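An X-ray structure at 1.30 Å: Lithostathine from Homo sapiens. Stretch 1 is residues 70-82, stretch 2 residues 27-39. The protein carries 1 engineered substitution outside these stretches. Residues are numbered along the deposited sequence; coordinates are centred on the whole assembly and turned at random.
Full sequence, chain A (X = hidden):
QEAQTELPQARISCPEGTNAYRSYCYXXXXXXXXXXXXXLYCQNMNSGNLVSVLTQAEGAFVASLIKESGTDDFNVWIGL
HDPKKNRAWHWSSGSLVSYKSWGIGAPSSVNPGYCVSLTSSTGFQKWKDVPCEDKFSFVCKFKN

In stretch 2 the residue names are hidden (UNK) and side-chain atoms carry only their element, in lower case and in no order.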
# COMPACT_ATOMS: atom_id res chain seq x y z
N GLY A 70 11.38 -11.22 -4.56
CA GLY A 70 12.01 -11.62 -5.80
C GLY A 70 11.26 -11.20 -7.04
O GLY A 70 11.67 -11.60 -8.14
N THR A 71 10.20 -10.40 -6.96
CA THR A 71 9.44 -9.98 -8.13
C THR A 71 10.28 -9.26 -9.19
O THR A 71 11.19 -8.51 -8.85
CB THR A 71 8.23 -9.11 -7.72
OG1 THR A 71 7.36 -8.94 -8.86
CG2 THR A 71 8.58 -7.73 -7.18
N ASP A 72 9.89 -9.44 -10.45
CA ASP A 72 10.42 -8.69 -11.58
C ASP A 72 9.49 -7.55 -12.00
O ASP A 72 9.75 -6.86 -13.00
CB ASP A 72 10.67 -9.61 -12.78
CG ASP A 72 11.80 -10.60 -12.52
OD1 ASP A 72 11.54 -11.82 -12.66
OD2 ASP A 72 12.89 -10.14 -12.12
N ASP A 73 8.44 -7.27 -11.23
CA ASP A 73 7.50 -6.20 -11.56
C ASP A 73 8.09 -4.80 -11.53
O ASP A 73 8.99 -4.52 -10.75
CB ASP A 73 6.29 -6.27 -10.61
CG ASP A 73 5.34 -7.41 -10.90
OD1 ASP A 73 4.29 -7.50 -10.21
OD2 ASP A 73 5.58 -8.24 -11.80
N PHE A 74 7.57 -3.92 -12.38
CA PHE A 74 8.03 -2.54 -12.46
C PHE A 74 7.20 -1.58 -11.61
O PHE A 74 7.73 -0.54 -11.23
CB PHE A 74 8.01 -2.07 -13.93
CG PHE A 74 8.93 -2.86 -14.83
CD1 PHE A 74 8.43 -3.78 -15.72
CD2 PHE A 74 10.30 -2.63 -14.77
CE1 PHE A 74 9.28 -4.50 -16.55
CE2 PHE A 74 11.16 -3.36 -15.59
CZ PHE A 74 10.64 -4.28 -16.46
N ASN A 75 5.92 -1.85 -11.44
CA ASN A 75 4.98 -0.97 -10.76
C ASN A 75 4.13 -1.74 -9.76
O ASN A 75 3.66 -2.84 -10.07
CB ASN A 75 4.00 -0.29 -11.73
CG ASN A 75 4.65 0.78 -12.57
OD1 ASN A 75 4.89 1.89 -12.11
ND2 ASN A 75 5.02 0.39 -13.78
N VAL A 76 3.97 -1.22 -8.55
CA VAL A 76 3.20 -1.86 -7.48
C VAL A 76 2.21 -0.86 -6.89
O VAL A 76 2.64 0.23 -6.46
CB VAL A 76 4.10 -2.44 -6.37
CG1 VAL A 76 3.29 -3.10 -5.26
CG2 VAL A 76 5.10 -3.44 -6.94
N TRP A 77 0.94 -1.17 -6.80
CA TRP A 77 -0.04 -0.22 -6.24
C TRP A 77 0.09 0.02 -4.73
O TRP A 77 0.34 -0.90 -3.94
CB TRP A 77 -1.46 -0.76 -6.45
CG TRP A 77 -2.11 -0.79 -7.79
CD1 TRP A 77 -2.73 -1.87 -8.36
CD2 TRP A 77 -2.27 0.29 -8.72
NE1 TRP A 77 -3.26 -1.52 -9.58
CE2 TRP A 77 -2.99 -0.20 -9.83
CE3 TRP A 77 -1.86 1.63 -8.71
CZ2 TRP A 77 -3.31 0.61 -10.92
CZ3 TRP A 77 -2.20 2.43 -9.80
CH2 TRP A 77 -2.91 1.91 -10.89
N ILE A 78 -0.14 1.28 -4.37
CA ILE A 78 -0.32 1.72 -2.98
C ILE A 78 -1.69 2.42 -2.93
O ILE A 78 -2.31 2.68 -3.96
CB ILE A 78 0.81 2.55 -2.40
CG1 ILE A 78 1.00 3.88 -3.14
CG2 ILE A 78 2.11 1.74 -2.40
CD1 ILE A 78 2.00 4.81 -2.49
N GLY A 79 -2.18 2.72 -1.72
CA GLY A 79 -3.52 3.26 -1.55
C GLY A 79 -3.83 4.71 -1.82
O GLY A 79 -4.91 5.16 -1.36
N LEU A 80 -2.98 5.46 -2.46
CA LEU A 80 -3.17 6.89 -2.68
C LEU A 80 -3.86 7.15 -4.00
O LEU A 80 -3.50 6.54 -5.03
CB LEU A 80 -1.84 7.64 -2.58
CG LEU A 80 -1.91 9.15 -2.30
CD1 LEU A 80 -2.29 9.45 -0.86
CD2 LEU A 80 -0.58 9.83 -2.60
N HIS A 81 -4.87 8.03 -4.02
CA HIS A 81 -5.60 8.35 -5.25
C HIS A 81 -6.17 9.76 -5.16
O HIS A 81 -6.20 10.37 -4.09
CB HIS A 81 -6.67 7.31 -5.56
CG HIS A 81 -7.85 7.28 -4.64
ND1 HIS A 81 -9.14 7.20 -5.12
CD2 HIS A 81 -7.95 7.28 -3.30
CE1 HIS A 81 -9.98 7.18 -4.10
NE2 HIS A 81 -9.30 7.24 -2.98
N ASP A 82 -6.60 10.30 -6.29
CA ASP A 82 -7.15 11.65 -6.45
C ASP A 82 -8.59 11.48 -6.90
O ASP A 82 -8.88 11.49 -8.11
CB ASP A 82 -6.30 12.39 -7.49
CG ASP A 82 -6.74 13.79 -7.85
OD1 ASP A 82 -7.65 14.31 -7.16
OD2 ASP A 82 -6.19 14.37 -8.83
N UNK A 27 1.39 -7.64 3.24
CA UNK A 27 1.79 -8.67 2.28
C UNK A 27 1.74 -8.12 0.86
O UNK A 27 0.95 -7.24 0.53
c UNK A 27 -0.52 -9.79 2.15
c UNK A 27 -1.11 -9.93 0.91
c UNK A 27 -1.35 -9.46 3.22
c UNK A 27 -3.27 -9.47 1.81
c UNK A 27 -2.47 -9.76 0.73
c UNK A 27 -2.72 -9.31 3.06
o UNK A 27 -4.63 -9.31 1.65
c UNK A 27 0.96 -9.95 2.34
N UNK A 28 2.61 -8.65 0.00
CA UNK A 28 2.70 -8.33 -1.41
C UNK A 28 1.96 -9.41 -2.21
O UNK A 28 2.17 -10.62 -1.97
c UNK A 28 4.95 -9.19 -4.05
c UNK A 28 5.16 -9.10 -5.42
c UNK A 28 4.38 -8.14 -3.34
c UNK A 28 4.17 -8.27 -1.86
c UNK A 28 4.01 -7.00 -4.04
c UNK A 28 4.21 -6.91 -5.40
c UNK A 28 4.78 -7.96 -6.10
N UNK A 29 1.04 -9.06 -3.07
CA UNK A 29 0.27 -9.97 -3.93
C UNK A 29 0.66 -9.71 -5.38
O UNK A 29 0.46 -8.60 -5.89
c UNK A 29 -1.22 -9.75 -3.69
o UNK A 29 -3.31 -11.00 -3.89
n UNK A 29 -1.69 -11.47 -5.33
c UNK A 29 -2.14 -10.79 -4.30
N UNK A 30 1.20 -10.71 -6.08
CA UNK A 30 1.64 -10.57 -7.47
C UNK A 30 0.54 -10.65 -8.50
O UNK A 30 0.81 -10.53 -9.72
c UNK A 30 2.80 -11.55 -7.76
c UNK A 30 3.79 -11.01 -8.80
o UNK A 30 4.82 -13.07 -9.34
c UNK A 30 5.00 -11.90 -8.96
o UNK A 30 6.13 -11.44 -8.71
N UNK A 31 -0.71 -10.72 -8.14
CA UNK A 31 -1.85 -10.66 -9.04
C UNK A 31 -2.00 -9.27 -9.65
O UNK A 31 -1.95 -8.28 -8.89
o UNK A 31 -5.44 -10.93 -8.37
o UNK A 31 -4.33 -11.24 -10.25
c UNK A 31 -3.10 -10.95 -8.22
c UNK A 31 -4.38 -11.05 -9.02
N UNK A 32 -2.25 -9.18 -10.94
CA UNK A 32 -2.39 -7.90 -11.64
C UNK A 32 -3.85 -7.51 -11.74
O UNK A 32 -4.68 -8.18 -12.36
n UNK A 32 3.81 -9.81 -13.06
n UNK A 32 1.54 -9.88 -13.28
c UNK A 32 2.61 -9.60 -12.55
c UNK A 32 -1.73 -8.00 -13.02
c UNK A 32 0.14 -9.70 -12.90
c UNK A 32 -0.23 -8.22 -12.95
n UNK A 32 2.47 -9.12 -11.32
N UNK A 33 -4.24 -6.48 -11.00
CA UNK A 33 -5.60 -5.99 -10.87
C UNK A 33 -5.65 -4.47 -11.01
O UNK A 33 -4.62 -3.81 -10.77
o UNK A 33 -7.31 -9.90 -9.73
c UNK A 33 -6.19 -6.38 -9.51
c UNK A 33 -7.34 -8.65 -9.85
c UNK A 33 -6.25 -7.85 -9.17
o UNK A 33 -8.26 -8.11 -10.49
N UNK A 34 -6.80 -3.93 -11.36
CA UNK A 34 -6.98 -2.48 -11.34
C UNK A 34 -6.86 -1.95 -9.91
O UNK A 34 -7.00 -2.72 -8.95
c UNK A 34 -8.55 -2.55 -13.35
c UNK A 34 -8.34 -2.06 -11.93
o UNK A 34 -9.35 -2.57 -11.06
N UNK A 35 -6.67 -0.64 -9.74
CA UNK A 35 -6.53 -0.08 -8.39
C UNK A 35 -7.73 -0.38 -7.51
O UNK A 35 -7.58 -0.83 -6.36
c UNK A 35 -5.98 2.09 -7.17
c UNK A 35 -8.33 2.72 -6.25
c UNK A 35 -6.85 3.78 -4.08
c UNK A 35 -8.22 3.82 -4.10
c UNK A 35 -6.26 1.42 -8.48
n UNK A 35 -4.88 3.02 -5.42
c UNK A 35 -6.93 2.65 -6.26
c UNK A 35 -8.97 3.31 -5.16
c UNK A 35 -4.76 2.37 -6.63
c UNK A 35 -6.22 3.20 -5.18
N UNK A 36 -8.95 -0.19 -8.03
CA UNK A 36 -10.16 -0.46 -7.26
C UNK A 36 -10.29 -1.93 -6.87
O UNK A 36 -10.65 -2.27 -5.74
c UNK A 36 -11.42 -0.01 -8.02
c UNK A 36 -12.72 -0.50 -7.38
c UNK A 36 -11.46 1.51 -8.13
N UNK A 37 -10.02 -2.84 -7.80
CA UNK A 37 -10.11 -4.27 -7.56
C UNK A 37 -9.05 -4.75 -6.57
O UNK A 37 -9.33 -5.64 -5.75
c UNK A 37 -11.35 -4.90 -9.69
o UNK A 37 -12.36 -4.39 -9.17
c UNK A 37 -10.08 -5.06 -8.87
o UNK A 37 -11.34 -5.30 -10.88
N UNK A 38 -7.86 -4.15 -6.58
CA UNK A 38 -6.81 -4.45 -5.61
C UNK A 38 -7.25 -4.01 -4.22
O UNK A 38 -7.11 -4.78 -3.26
c UNK A 38 -5.51 -3.78 -6.02
N UNK A 39 -7.80 -2.80 -4.08
CA UNK A 39 -8.26 -2.35 -2.77
C UNK A 39 -9.39 -3.24 -2.24
O UNK A 39 -9.41 -3.55 -1.04
o UNK A 39 -9.97 0.09 -1.07
c UNK A 39 -8.67 -0.89 -2.81
o UNK A 39 -7.85 -0.17 -0.67
c UNK A 39 -8.83 -0.28 -1.43
O HOH W 1 7.65 -11.01 -11.46

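Position 27 carries one carbon, then a six-carbon ring bearing one oxygen, and lies out of reach of stretch 1: Tyr-27. Position 28 has the same carbon and ring without the oxygen. Its CA-to-CB bond points toward stretch 1, where one ring carbon lies 3.8 Å from Thr-71 CB and another 3.9 Å from Val-76 CG2, an apolar contact. It is Phe-28, and the two ring atoms are CE1 and CE2.

Position 29 shows two carbons, the second carrying an oxygen and a nitrogen, and touches nothing across the interface: Asn-29. At position 30 three carbons end in two oxygens, one of them 2.8 Å from Thr-71 OG1. This is Glu-30; its CB sets off sideways, but the chain end comes nearer, and OE2 accepts the hydrogen bond from that OG1. Water 1 also donates to Glu-30 OE2 and accepts from Asp-72 N, linking the two stretches. Position 31, two carbons and then two oxygens, has its CA-to-CB bond pointing away and is Asp-31.

Position 32 has three carbons, a nitrogen, and a carbon with two more nitrogens, both of which reach the carboxylate of Asp-73. Only a guanidinium fits: Arg-32. NH1 donates to Asp-73 OD1 and NH2 to Asp-73 OD2, each at 2.7 Å, a two-pronged salt bridge that meets the guanidinium at its edge. A weak bond from NH1 to Glu-30 O in the same stretch, 2.7 Å, also ties the arginine end to its strand.

Position 33 is three carbons with two oxygens on the third, its end leading away from stretch 1: Glu-33. What counts here is the backbone, since its O accepts from Trp-77 NE1 at 2.9 Å. Position 34, one carbon carrying an oxygen and a carbon, is Thr-34. Its CA-to-CB bond points away and its side chain caps the helix, OG1 accepting a weak bond from the N of residue 37 at 3.3 Å.

Position 35 has one carbon and fused five- and six-membered rings holding eight carbons and one nitrogen, that nitrogen 3.0 Å from Ile-78 O. It is Trp-35, with the largest covered area in either stretch. NE1 donates to that carbonyl, the ring edge meets the face of Trp-77 with planes at 89°, and the six-membered ring forms an offset stack with His-81, centroids 4.3 Å apart.

Position 36, one carbon carrying two more, its CA-to-CB bond pointing away, is Val-36. Position 37, two carbons and two oxygens, is Asp-37, out of reach. The single carbon at position 38, a CB 4.1 Å from Trp-77 CD1, makes Ala-38. Position 39, again two carbons and two oxygens, is Asp-39; its carboxylate is hydrogen-bonded elsewhere in the structure.

The contact has two zones. At the strand, Phe-28 supplies apolar packing while Glu-30 and Arg-32 reach across with their ends to Thr-71 and Asp-73. Around the helix start, two tryptophans each give an indole N-H to a backbone carbonyl of the other stretch, satisfying their polar atoms while both indoles stay buried. The rule is reciprocal: each tryptophan packs and also anchors.

Stretch 2, residues 27-39: YFNEDRETWVDAD
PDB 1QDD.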